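DNA polymerase (PDB 5MDN) probably catalyses DNA synthesis, extending a DNA strand from deoxyribonucleoside 5'-triphosphates with release of diphosphate, as a family B polymerase of a hyperthermophilic archaeon. Local coordinates at residues 45-50 with 104-109; 56-61 with 97-102; 67-72 with 80-85. One frame throughout, in Å; residues are numbered along the deposited sequence.

Contact 1 of 3, residues 45-50 with 104-109; sequences KCDKCD and GVVDVY
The end of strand 41-46 runs antiparallel to residues 104-109, and the backbones are hydrogen-bonded. K45 N donates to D107 O at 2.8 Å, nearly along the C=O axis, V106 N donates to K45 O, and D47 N reaches G104 O. Between these bonds C46 and V105 form a non-hydrogen-bonded pair. The K45 side chain leaves with CG anti to the backbone N (chi1 -163°). Its CB sits at the edge of the Y109 ring, in plane, 3.9 Å from Y109 CE2. CG touches the F81 ring, and CD stands off the Y109 plane, 4.2 Å from Y109 CE2. The bend at chi3 (54°) turns CE and NZ to the hydroxyl end of the ring. CE comes to 3.7 Å from V106 CG2, and NZ donates a hydrogen bond to Y109 OH at 3.1 Å. An alanine at K45 would lose both the grip on Y109 OH and the CE contact with V106, and would probably leave the phenol less firmly held. The ring also meets F74. The lysine thus packs its CB end at the ring edge, while its charged end, at the phenol oxygen, links the side chains of two neighbouring strands.

Contact 2 of 3, residues 56-61 with 97-102; sequences SYLSRV and EAALGA
Three side chains of residues 56-61 meet the C-terminal part of helix 92-100 and the residues just after it, in a contact made by van der Waals packing and a CH-pi interaction. Y57 carries the outer part. Its CG is anti to the backbone N (chi1 175°), which swings the ring toward the other segment, and A102 CB lies over one ring face, 4.1 Å from the Y57 ring centroid and 11° off the normal. The same ring turns an edge to the backbone, with Y57 CE2 3.3 Å from A98 O, in the ring plane. Deeper in, the extended end of L58 (chi2 -179°) lays CD2 against the helix backbone, 3.6 Å from A99 N. That methyl also touches the side chains of two successive alanines, L58 CD2 lying 4.0 Å from A98 CB and 4.1 Å from A99 CB. V61 CG1 meets A98 CB beside the leucine, 3.8 Å away, so the small methyl of A98 faces a leucine and a valine side by side.

The next shell fixes these groups. A backbone hydrogen bond from V61 N to L58 O, 3.2 Å, sets V61 beside L58, while V61 also rests on K94 and L95. At G101 a side chain would run into the Y57 hydroxyl, and A102 takes a positive phi that brings its methyl over the ring. Behind the helix, A99 and L100 pack on V108 of strand 105-109. The chain order here is beta-alpha-beta-beta-alpha-beta, and the strands lie across the sheet as 64-74, 77-86, 41-46, 105-109 (4-1-3-2 read from the other edge); with both helices on one face, this is a ferredoxin-like fold.

Contact 3 of 3, residues 67-72 with 80-85; sequences VEVVER and IFLKVV
Four backbone hydrogen bonds zip strands 64-74 and 77-86 together, and they are not equally regular. Around V70 and F81 they are straight and lie in the carbonyl planes: V70 N reaches F81 O at 3.0 Å, and F81 N reaches V70 O at 2.9 Å. At the E68-K83 pair the donors stand above the carbonyl planes, E68 N by 41° over that of K83 O, while K83 N still comes to 2.7 Å from E68 O.

The buried part of this face centres on F81. V70 CG2 lies 3.9 Å from F81 CB, the two side chains crossing at about a right angle, and R72 CB lies 4.1 Å from F81 CE2. F74 and V388 help to bury that ring. By contrast, E68 and K83 run side by side at the outer part of this face. Their charges stay 4.3 Å apart between E68 OE1 and K83 NZ, too far for a salt bridge, and K83 makes a cation-pi interaction with Y41.

The opposite face is divided too. V67, L82 and V84 lie under helix 51-58, whereas V69, E71 and I80 are exposed; there V69 CG1 and I80 CG2 form a close but exposed pair, 3.8 Å apart. The arrangement is an antiparallel beta hairpin, the second and third strands of a ferredoxin-like fold, with 64-74 at the sheet edge.

Together the three contacts outline one small alpha/beta unit of the polymerase. Contacts 1 and 3 belong to the same sheet, their centres 9 Å apart, and strands 41-46 and 77-86 are neighbours in it; F81 CE1 lies 3.5 Å from K45 CG, and I80 CG2 packs on C46 SG. Contact 2 pairs the helices on the other layer, its centre 12 Å from that of contact 1 and 15 Å from that of contact 3. V105 CG1 lies 3.6 Å from A99 O, and L58 CD1 rests 3.6 Å from V84 CG1, so the helices are seated on the sheet. All three centres are 36 to 39 Å from the centre of the chain, away from the magnesium-binding aspartates.

Contact 1 of 3, residues 45-50 with 104-109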
ATOM      1  N   LYS A  45      24.086 -21.566  12.403  1.00 66.99           N
ATOM      2  CA  LYS A  45      24.135 -21.829  13.839  1.00 72.87           C
ATOM      3  C   LYS A  45      24.795 -23.184  14.076  1.00 80.45           C
ATOM      4  O   LYS A  45      24.229 -24.230  13.744  1.00 81.55           O
ATOM      5  CB  LYS A  45      22.734 -21.750  14.442  1.00 72.89           C
ATOM      6  CG  LYS A  45      22.719 -21.603  15.959  1.00 73.53           C
ATOM      7  CD  LYS A  45      21.302 -21.472  16.512  1.00 71.03           C
ATOM      8  CE  LYS A  45      20.384 -22.601  16.079  1.00 71.87           C
ATOM      9  NZ  LYS A  45      18.990 -22.349  16.548  1.00 70.47           N
ATOM     10  N   CYS A  46      25.986 -23.160  14.668  1.00 78.32           N
ATOM     11  CA  CYS A  46      26.822 -24.341  14.828  1.00 86.11           C
ATOM     12  C   CYS A  46      26.662 -24.968  16.206  1.00 87.68           C
ATOM     13  O   CYS A  46      26.575 -24.264  17.218  1.00 80.63           O
ATOM     14  CB  CYS A  46      28.292 -23.982  14.602  1.00 91.01           C
ATOM     15  SG  CYS A  46      28.872 -22.657  15.674  1.00104.11           S
ATOM     16  N   ASP A  47      26.620 -26.298  16.236  1.00 93.33           N
ATOM     17  CA  ASP A  47      26.801 -27.028  17.484  1.00 93.15           C
ATOM     18  C   ASP A  47      28.280 -27.245  17.804  1.00 88.83           C
ATOM     19  O   ASP A  47      28.684 -27.134  18.966  1.00 85.20           O
ATOM     20  CB  ASP A  47      26.041 -28.360  17.428  1.00 95.39           C
ATOM     21  CG  ASP A  47      26.499 -29.263  16.293  1.00 97.16           C
ATOM     22  OD1 ASP A  47      27.670 -29.157  15.859  1.00 97.94           O
ATOM     23  OD2 ASP A  47      25.679 -30.089  15.837  1.00 95.20           O
ATOM     24  N   LYS A  48      29.092 -27.562  16.798  1.00 89.05           N
ATOM     25  CA  LYS A  48      30.545 -27.477  16.892  1.00 87.74           C
ATOM     26  C   LYS A  48      31.027 -26.511  15.819  1.00 85.17           C
ATOM     27  O   LYS A  48      30.585 -26.589  14.668  1.00 87.11           O
ATOM     28  CB  LYS A  48      31.213 -28.848  16.723  1.00 89.33           C
ATOM     29  CG  LYS A  48      31.420 -29.625  18.020  1.00 92.42           C
ATOM     30  CD  LYS A  48      30.119 -30.200  18.556  1.00 93.14           C
ATOM     31  CE  LYS A  48      30.355 -30.941  19.863  1.00 91.88           C
ATOM     32  NZ  LYS A  48      29.126 -31.608  20.374  1.00 91.81           N
ATOM     33  N   CYS A  49      31.931 -25.608  16.191  1.00 85.08           N
ATOM     34  CA  CYS A  49      32.334 -24.499  15.329  1.00 85.38           C
ATOM     35  C   CYS A  49      33.716 -24.781  14.743  1.00 82.84           C
ATOM     36  O   CYS A  49      34.727 -24.711  15.449  1.00 85.31           O
ATOM     37  CB  CYS A  49      32.312 -23.180  16.099  1.00 88.44           C
ATOM     38  SG  CYS A  49      33.140 -23.215  17.702  1.00102.02           S
ATOM     39  N   ASP A  50      33.756 -25.101  13.450  1.00 84.36           N
ATOM     40  CA  ASP A  50      35.005 -25.280  12.712  1.00 80.67           C
ATOM     41  C   ASP A  50      34.862 -24.519  11.397  1.00 78.13           C
ATOM     42  O   ASP A  50      34.252 -25.020  10.448  1.00 74.59           O
ATOM     43  CB  ASP A  50      35.308 -26.758  12.480  1.00 80.43           C
ATOM     44  CG  ASP A  50      36.764 -27.008  12.146  1.00 79.89           C
ATOM     45  OD1 ASP A  50      37.406 -26.108  11.566  1.00 75.54           O
ATOM     46  OD2 ASP A  50      37.267 -28.104  12.467  1.00 83.02           O
ATOM     47  N   GLY A 104      27.647 -29.470  11.592  1.00112.92           N
ATOM     48  CA  GLY A 104      28.454 -28.520  12.304  1.00103.47           C
ATOM     49  C   GLY A 104      27.228 -27.715  12.726  1.00 98.92           C
ATOM     50  O   GLY A 104      26.844 -27.723  13.871  1.00 84.27           O
ATOM     51  N   VAL A 105      26.588 -27.058  11.764  1.00 94.73           N
ATOM     52  CA  VAL A 105      25.397 -26.327  11.986  1.00 91.48           C
ATOM     53  C   VAL A 105      24.147 -27.146  11.875  1.00 89.36           C
ATOM     54  O   VAL A 105      24.094 -28.162  11.221  1.00 94.36           O
ATOM     55  CB  VAL A 105      25.207 -25.314  10.913  1.00 91.25           C
ATOM     56  CG1 VAL A 105      24.996 -26.020   9.591  1.00 88.97           C
ATOM     57  CG2 VAL A 105      24.023 -24.456  11.303  1.00 93.75           C
ATOM     58  N   VAL A 106      23.131 -26.579  12.475  1.00 90.47           N
ATOM     59  CA  VAL A 106      21.771 -27.069  12.597  1.00 87.00           C
ATOM     60  C   VAL A 106      20.763 -26.202  11.843  1.00 79.13           C
ATOM     61  O   VAL A 106      19.717 -26.716  11.428  1.00 72.96           O
ATOM     62  CB  VAL A 106      21.369 -27.207  14.081  1.00 89.76           C
ATOM     63  CG1 VAL A 106      22.153 -28.331  14.738  1.00 92.08           C
ATOM     64  CG2 VAL A 106      21.590 -25.894  14.816  1.00 88.17           C
ATOM     65  N   ASP A 107      21.036 -24.911  11.656  1.00 79.15           N
ATOM     66  CA  ASP A 107      20.104 -24.040  10.952  1.00 76.96           C
ATOM     67  C   ASP A 107      20.857 -22.843  10.388  1.00 70.67           C
ATOM     68  O   ASP A 107      21.928 -22.476  10.875  1.00 69.23           O
ATOM     69  CB  ASP A 107      18.972 -23.581  11.877  1.00 79.62           C
ATOM     70  CG  ASP A 107      17.657 -23.398  11.145  1.00 78.48           C
ATOM     71  OD1 ASP A 107      17.687 -23.103   9.931  1.00 77.48           O
ATOM     72  OD2 ASP A 107      16.595 -23.546  11.784  1.00 79.41           O
ATOM     73  N   VAL A 108      20.260 -22.219   9.375  1.00 74.09           N
ATOM     74  CA  VAL A 108      20.851 -21.077   8.686  1.00 69.61           C
ATOM     75  C   VAL A 108      19.897 -19.895   8.787  1.00 66.41           C
ATOM     76  O   VAL A 108      18.673 -20.061   8.808  1.00 66.27           O
ATOM     77  CB  VAL A 108      21.175 -21.396   7.209  1.00 69.58           C
ATOM     78  CG1 VAL A 108      22.288 -22.427   7.123  1.00 68.62           C
ATOM     79  CG2 VAL A 108      19.931 -21.890   6.484  1.00 72.70           C
ATOM     80  N   TYR A 109      20.465 -18.691   8.864  1.00 63.91           N
ATOM     81  CA  TYR A 109      19.683 -17.499   9.155  1.00 61.15           C
ATOM     82  C   TYR A 109      20.152 -16.326   8.306  1.00 58.32           C
ATOM     83  O   TYR A 109      21.336 -16.206   7.979  1.00 56.13           O
ATOM     84  CB  TYR A 109      19.767 -17.134  10.642  1.00 64.39           C
ATOM     85  CG  TYR A 109      19.183 -18.189  11.552  1.00 65.36           C
ATOM     86  CD1 TYR A 109      17.810 -18.302  11.724  1.00 63.02           C
ATOM     87  CD2 TYR A 109      20.004 -19.082  12.227  1.00 66.13           C
ATOM     88  CE1 TYR A 109      17.272 -19.272  12.550  1.00 63.53           C
ATOM     89  CE2 TYR A 109      19.476 -20.054  13.056  1.00 63.24           C
ATOM     90  CZ  TYR A 109      18.109 -20.144  13.213  1.00 62.90           C
ATOM     91  OH  TYR A 109      17.575 -21.108  14.036  1.00 67.01           O
TER

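Contact 2 of 3, residues 56-61 with 97-102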
ATOM      1  N   SER A  56      36.040 -25.130   3.455  1.00 71.87           N
ATOM      2  CA  SER A  56      36.422 -26.070   2.406  1.00 76.39           C
ATOM      3  C   SER A  56      35.232 -26.896   1.936  1.00 78.22           C
ATOM      4  O   SER A  56      35.126 -27.225   0.748  1.00 78.94           O
ATOM      5  CB  SER A  56      37.540 -26.984   2.898  1.00 78.78           C
ATOM      6  OG  SER A  56      37.943 -27.873   1.871  1.00 78.94           O
ATOM      7  N   TYR A  57      34.330 -27.254   2.854  1.00 76.90           N
ATOM      8  CA  TYR A  57      33.128 -27.982   2.462  1.00 80.40           C
ATOM      9  C   TYR A  57      32.252 -27.133   1.551  1.00 79.58           C
ATOM     10  O   TYR A  57      31.741 -27.614   0.535  1.00 82.25           O
ATOM     11  CB  TYR A  57      32.348 -28.426   3.700  1.00 81.75           C
ATOM     12  CG  TYR A  57      31.022 -29.078   3.377  1.00 85.03           C
ATOM     13  CD1 TYR A  57      30.947 -30.431   3.072  1.00 88.75           C
ATOM     14  CD2 TYR A  57      29.842 -28.342   3.381  1.00 90.01           C
ATOM     15  CE1 TYR A  57      29.736 -31.031   2.775  1.00 90.98           C
ATOM     16  CE2 TYR A  57      28.628 -28.932   3.085  1.00 91.26           C
ATOM     17  CZ  TYR A  57      28.581 -30.277   2.783  1.00 90.07           C
ATOM     18  OH  TYR A  57      27.373 -30.869   2.489  1.00 83.29           O
ATOM     19  N   LEU A  58      32.052 -25.864   1.911  1.00 78.16           N
ATOM     20  CA  LEU A  58      31.226 -24.979   1.099  1.00 73.96           C
ATOM     21  C   LEU A  58      31.903 -24.578  -0.206  1.00 74.62           C
ATOM     22  O   LEU A  58      31.209 -24.214  -1.161  1.00 75.65           O
ATOM     23  CB  LEU A  58      30.855 -23.735   1.906  1.00 70.12           C
ATOM     24  CG  LEU A  58      29.750 -23.971   2.935  1.00 67.81           C
ATOM     25  CD1 LEU A  58      29.417 -22.693   3.678  1.00 67.93           C
ATOM     26  CD2 LEU A  58      28.511 -24.550   2.270  1.00 68.72           C
ATOM     27  N   SER A  59      33.234 -24.628  -0.270  1.00 75.14           N
ATOM     28  CA  SER A  59      33.951 -24.212  -1.471  1.00 70.20           C
ATOM     29  C   SER A  59      33.708 -25.125  -2.668  1.00 70.54           C
ATOM     30  O   SER A  59      34.039 -24.737  -3.794  1.00 67.19           O
ATOM     31  CB  SER A  59      35.450 -24.134  -1.181  1.00 68.72           C
ATOM     32  OG  SER A  59      35.755 -23.010  -0.373  1.00 66.65           O
ATOM     33  N   ARG A  60      33.146 -26.319  -2.466  1.00 73.58           N
ATOM     34  CA  ARG A  60      32.885 -27.212  -3.588  1.00 75.39           C
ATOM     35  C   ARG A  60      31.633 -26.838  -4.371  1.00 72.26           C
ATOM     36  O   ARG A  60      31.480 -27.290  -5.510  1.00 75.30           O
ATOM     37  CB  ARG A  60      32.752 -28.659  -3.106  1.00 82.16           C
ATOM     38  CG  ARG A  60      31.544 -28.911  -2.217  1.00 88.53           C
ATOM     39  CD  ARG A  60      30.957 -30.291  -2.444  1.00 90.97           C
ATOM     40  NE  ARG A  60      29.854 -30.258  -3.399  1.00 92.46           N
ATOM     41  CZ  ARG A  60      29.981 -30.500  -4.699  1.00 92.76           C
ATOM     42  NH1 ARG A  60      31.169 -30.802  -5.205  1.00 94.56           N
ATOM     43  NH2 ARG A  60      28.920 -30.449  -5.492  1.00 92.16           N
ATOM     44  N   VAL A  61      30.735 -26.040  -3.794  1.00 73.01           N
ATOM     45  CA  VAL A  61      29.469 -25.726  -4.447  1.00 70.23           C
ATOM     46  C   VAL A  61      29.512 -24.325  -5.049  1.00 66.89           C
ATOM     47  O   VAL A  61      28.822 -24.045  -6.036  1.00 64.41           O
ATOM     48  CB  VAL A  61      28.288 -25.885  -3.467  1.00 70.57           C
ATOM     49  CG1 VAL A  61      28.317 -24.808  -2.394  1.00 71.63           C
ATOM     50  CG2 VAL A  61      26.961 -25.883  -4.214  1.00 71.96           C
ATOM     51  N   GLU A  97      21.702 -23.804   0.925  1.00 78.29           N
ATOM     52  CA  GLU A  97      21.244 -25.188   0.926  1.00 80.74           C
ATOM     53  C   GLU A  97      22.387 -26.150   1.230  1.00 80.66           C
ATOM     54  O   GLU A  97      22.218 -27.103   2.000  1.00 85.19           O
ATOM     55  CB  GLU A  97      20.601 -25.518  -0.418  1.00 82.71           C
ATOM     56  CG  GLU A  97      19.332 -24.728  -0.700  1.00 84.31           C
ATOM     57  CD  GLU A  97      18.955 -24.736  -2.170  1.00 85.90           C
ATOM     58  OE1 GLU A  97      19.764 -25.225  -2.988  1.00 87.02           O
ATOM     59  OE2 GLU A  97      17.850 -24.258  -2.504  1.00 88.51           O
ATOM     60  N   ALA A  98      23.554 -25.923   0.623  1.00 75.30           N
ATOM     61  CA  ALA A  98      24.704 -26.785   0.875  1.00 76.72           C
ATOM     62  C   ALA A  98      25.153 -26.711   2.329  1.00 82.00           C
ATOM     63  O   ALA A  98      25.592 -27.716   2.900  1.00 95.67           O
ATOM     64  CB  ALA A  98      25.855 -26.412  -0.057  1.00 75.69           C
ATOM     65  N   ALA A  99      25.078 -25.520   2.936  1.00 86.02           N
ATOM     66  CA  ALA A  99      25.549 -25.341   4.309  1.00 81.12           C
ATOM     67  C   ALA A  99      24.886 -26.320   5.268  1.00 84.53           C
ATOM     68  O   ALA A  99      25.539 -26.842   6.179  1.00 90.64           O
ATOM     69  CB  ALA A  99      25.304 -23.905   4.771  1.00 80.12           C
ATOM     70  N   LEU A 100      23.582 -26.351   5.139  1.00 81.39           N
ATOM     71  CA  LEU A 100      22.763 -27.140   5.988  1.00 86.82           C
ATOM     72  C   LEU A 100      23.446 -28.414   6.322  1.00 95.77           C
ATOM     73  O   LEU A 100      23.440 -28.827   7.462  1.00104.07           O
ATOM     74  CB  LEU A 100      21.432 -27.418   5.322  1.00 84.10           C
ATOM     75  CG  LEU A 100      20.506 -26.230   5.435  1.00 82.65           C
ATOM     76  CD1 LEU A 100      19.109 -26.594   5.065  1.00 80.87           C
ATOM     77  CD2 LEU A 100      20.508 -25.708   6.834  1.00 82.88           C
ATOM     78  N   GLY A 101      24.060 -29.026   5.323  1.00 92.04           N
ATOM     79  CA  GLY A 101      24.737 -30.297   5.476  1.00 94.44           C
ATOM     80  C   GLY A 101      26.019 -30.236   6.255  1.00102.58           C
ATOM     81  O   GLY A 101      26.571 -29.158   6.477  1.00 93.08           O
ATOM     82  N   ALA A 102      26.483 -31.430   6.620  1.00101.56           N
ATOM     83  CA  ALA A 102      27.689 -31.697   7.417  1.00105.69           C
ATOM     84  C   ALA A 102      27.540 -31.070   8.776  1.00111.21           C
ATOM     85  O   ALA A 102      28.149 -30.048   9.098  1.00105.24           O
ATOM     86  CB  ALA A 102      28.976 -31.255   6.738  1.00104.03           C
TER

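Contact 3 of 3, residues 67-72 with 80-85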
ATOM      1  N   VAL A  67      34.887 -17.651   6.029  1.00 55.62           N
ATOM      2  CA  VAL A  67      33.956 -18.202   7.008  1.00 56.36           C
ATOM      3  C   VAL A  67      34.453 -17.780   8.383  1.00 62.50           C
ATOM      4  O   VAL A  67      35.461 -18.306   8.873  1.00 68.41           O
ATOM      5  CB  VAL A  67      33.836 -19.730   6.914  1.00 51.10           C
ATOM      6  CG1 VAL A  67      32.991 -20.263   8.057  1.00 49.02           C
ATOM      7  CG2 VAL A  67      33.228 -20.132   5.578  1.00 50.23           C
ATOM      8  N   GLU A  68      33.769 -16.821   8.995  1.00 58.65           N
ATOM      9  CA  GLU A  68      34.154 -16.297  10.296  1.00 59.80           C
ATOM     10  C   GLU A  68      33.296 -16.908  11.397  1.00 60.04           C
ATOM     11  O   GLU A  68      32.206 -17.432  11.154  1.00 59.25           O
ATOM     12  CB  GLU A  68      34.031 -14.771  10.321  1.00 63.32           C
ATOM     13  CG  GLU A  68      34.867 -14.061   9.267  1.00 68.06           C
ATOM     14  CD  GLU A  68      34.615 -12.566   9.236  1.00 75.19           C
ATOM     15  OE1 GLU A  68      33.736 -12.095   9.988  1.00 78.82           O
ATOM     16  OE2 GLU A  68      35.289 -11.863   8.453  1.00 81.99           O
ATOM     17  N   VAL A  69      33.810 -16.835  12.622  1.00 63.70           N
ATOM     18  CA  VAL A  69      33.084 -17.242  13.818  1.00 60.93           C
ATOM     19  C   VAL A  69      32.654 -15.974  14.545  1.00 56.55           C
ATOM     20  O   VAL A  69      33.494 -15.140  14.907  1.00 50.80           O
ATOM     21  CB  VAL A  69      33.939 -18.140  14.724  1.00 60.99           C
ATOM     22  CG1 VAL A  69      33.109 -18.666  15.881  1.00 61.27           C
ATOM     23  CG2 VAL A  69      34.536 -19.287  13.921  1.00 61.85           C
ATOM     24  N   VAL A  70      31.346 -15.829  14.761  1.00 57.17           N
ATOM     25  CA  VAL A  70      30.794 -14.644  15.401  1.00 60.44           C
ATOM     26  C   VAL A  70      29.920 -15.064  16.575  1.00 61.51           C
ATOM     27  O   VAL A  70      29.404 -16.182  16.635  1.00 56.19           O
ATOM     28  CB  VAL A  70      29.984 -13.774  14.414  1.00 60.58           C
ATOM     29  CG1 VAL A  70      30.903 -13.163  13.367  1.00 59.66           C
ATOM     30  CG2 VAL A  70      28.885 -14.598  13.753  1.00 59.88           C
ATOM     31  N   GLU A  71      29.758 -14.136  17.515  1.00 60.20           N
ATOM     32  CA  GLU A  71      28.855 -14.291  18.648  1.00 63.07           C
ATOM     33  C   GLU A  71      27.763 -13.239  18.537  1.00 59.76           C
ATOM     34  O   GLU A  71      28.053 -12.037  18.564  1.00 52.73           O
ATOM     35  CB  GLU A  71      29.599 -14.144  19.975  1.00 70.24           C
ATOM     36  CG  GLU A  71      28.743 -14.445  21.193  1.00 75.74           C
ATOM     37  CD  GLU A  71      29.279 -13.802  22.458  1.00 82.14           C
ATOM     38  OE1 GLU A  71      30.516 -13.719  22.607  1.00 91.40           O
ATOM     39  OE2 GLU A  71      28.464 -13.380  23.305  1.00 88.02           O
ATOM     40  N   ARG A  72      26.516 -13.686  18.406  1.00 58.74           N
ATOM     41  CA  ARG A  72      25.381 -12.781  18.328  1.00 58.51           C
ATOM     42  C   ARG A  72      24.247 -13.329  19.182  1.00 58.34           C
ATOM     43  O   ARG A  72      24.313 -14.442  19.712  1.00 56.84           O
ATOM     44  CB  ARG A  72      24.920 -12.577  16.879  1.00 62.29           C
ATOM     45  CG  ARG A  72      26.060 -12.350  15.901  1.00 66.32           C
ATOM     46  CD  ARG A  72      25.657 -11.480  14.727  1.00 66.55           C
ATOM     47  NE  ARG A  72      26.818 -11.160  13.902  1.00 70.17           N
ATOM     48  CZ  ARG A  72      27.715 -10.227  14.204  1.00 73.61           C
ATOM     49  NH1 ARG A  72      27.586  -9.513  15.316  1.00 76.06           N
ATOM     50  NH2 ARG A  72      28.744 -10.006  13.398  1.00 73.93           N
ATOM     51  N   ILE A  80      26.640 -18.780  19.285  1.00 65.93           N
ATOM     52  CA  ILE A  80      27.736 -18.725  18.324  1.00 63.81           C
ATOM     53  C   ILE A  80      27.200 -19.072  16.942  1.00 61.94           C
ATOM     54  O   ILE A  80      26.352 -19.965  16.797  1.00 60.43           O
ATOM     55  CB  ILE A  80      28.875 -19.676  18.740  1.00 63.49           C
ATOM     56  CG1 ILE A  80      29.434 -19.271  20.106  1.00 60.80           C
ATOM     57  CG2 ILE A  80      29.984 -19.695  17.699  1.00 66.09           C
ATOM     58  CD1 ILE A  80      30.267 -18.007  20.076  1.00 59.73           C
ATOM     59  N   PHE A  81      27.697 -18.375  15.920  1.00 61.37           N
ATOM     60  CA  PHE A  81      27.339 -18.644  14.535  1.00 64.28           C
ATOM     61  C   PHE A  81      28.590 -18.690  13.669  1.00 62.06           C
ATOM     62  O   PHE A  81      29.631 -18.121  14.006  1.00 60.84           O
ATOM     63  CB  PHE A  81      26.391 -17.575  13.962  1.00 64.88           C
ATOM     64  CG  PHE A  81      25.067 -17.488  14.658  1.00 64.24           C
ATOM     65  CD1 PHE A  81      24.031 -18.334  14.307  1.00 63.81           C
ATOM     66  CD2 PHE A  81      24.847 -16.536  15.639  1.00 62.80           C
ATOM     67  CE1 PHE A  81      22.806 -18.251  14.932  1.00 61.43           C
ATOM     68  CE2 PHE A  81      23.623 -16.446  16.268  1.00 61.42           C
ATOM     69  CZ  PHE A  81      22.599 -17.306  15.914  1.00 61.11           C
ATOM     70  N   LEU A  82      28.467 -19.385  12.541  1.00 60.55           N
ATOM     71  CA  LEU A  82      29.403 -19.245  11.435  1.00 60.62           C
ATOM     72  C   LEU A  82      28.861 -18.195  10.473  1.00 57.46           C
ATOM     73  O   LEU A  82      27.730 -18.313   9.992  1.00 58.96           O
ATOM     74  CB  LEU A  82      29.610 -20.578  10.714  1.00 61.64           C
ATOM     75  CG  LEU A  82      30.225 -21.731  11.509  1.00 63.57           C
ATOM     76  CD1 LEU A  82      30.536 -22.902  10.587  1.00 63.23           C
ATOM     77  CD2 LEU A  82      31.476 -21.279  12.247  1.00 64.38           C
ATOM     78  N   LYS A  83      29.666 -17.175  10.190  1.00 54.84           N
ATOM     79  CA  LYS A  83      29.290 -16.128   9.241  1.00 52.31           C
ATOM     80  C   LYS A  83      29.908 -16.478   7.891  1.00 52.85           C
ATOM     81  O   LYS A  83      31.058 -16.143   7.601  1.00 55.11           O
ATOM     82  CB  LYS A  83      29.731 -14.756   9.738  1.00 48.70           C
ATOM     83  CG  LYS A  83      29.340 -13.615   8.811  1.00 45.96           C
ATOM     84  CD  LYS A  83      30.025 -12.312   9.189  1.00 43.78           C
ATOM     85  CE  LYS A  83      29.466 -11.147   8.383  1.00 42.16           C
ATOM     86  NZ  LYS A  83      30.269  -9.907   8.561  1.00 42.21           N
ATOM     87  N   VAL A  84      29.131 -17.164   7.058  1.00 50.85           N
ATOM     88  CA  VAL A  84      29.591 -17.565   5.733  1.00 51.88           C
ATOM     89  C   VAL A  84      29.465 -16.373   4.796  1.00 50.94           C
ATOM     90  O   VAL A  84      28.384 -15.793   4.654  1.00 53.16           O
ATOM     91  CB  VAL A  84      28.784 -18.761   5.208  1.00 53.52           C
ATOM     92  CG1 VAL A  84      29.248 -19.138   3.810  1.00 54.28           C
ATOM     93  CG2 VAL A  84      28.897 -19.942   6.164  1.00 54.82           C
ATOM     94  N   VAL A  85      30.567 -16.010   4.147  1.00 50.96           N
ATOM     95  CA  VAL A  85      30.639 -14.818   3.311  1.00 51.54           C
ATOM     96  C   VAL A  85      30.847 -15.271   1.871  1.00 54.37           C
ATOM     97  O   VAL A  85      31.911 -15.798   1.521  1.00 56.19           O
ATOM     98  CB  VAL A  85      31.757 -13.869   3.764  1.00 50.41           C
ATOM     99  CG1 VAL A  85      31.723 -12.583   2.951  1.00 50.59           C
ATOM    100  CG2 VAL A  85      31.626 -13.571   5.251  1.00 49.55           C
TER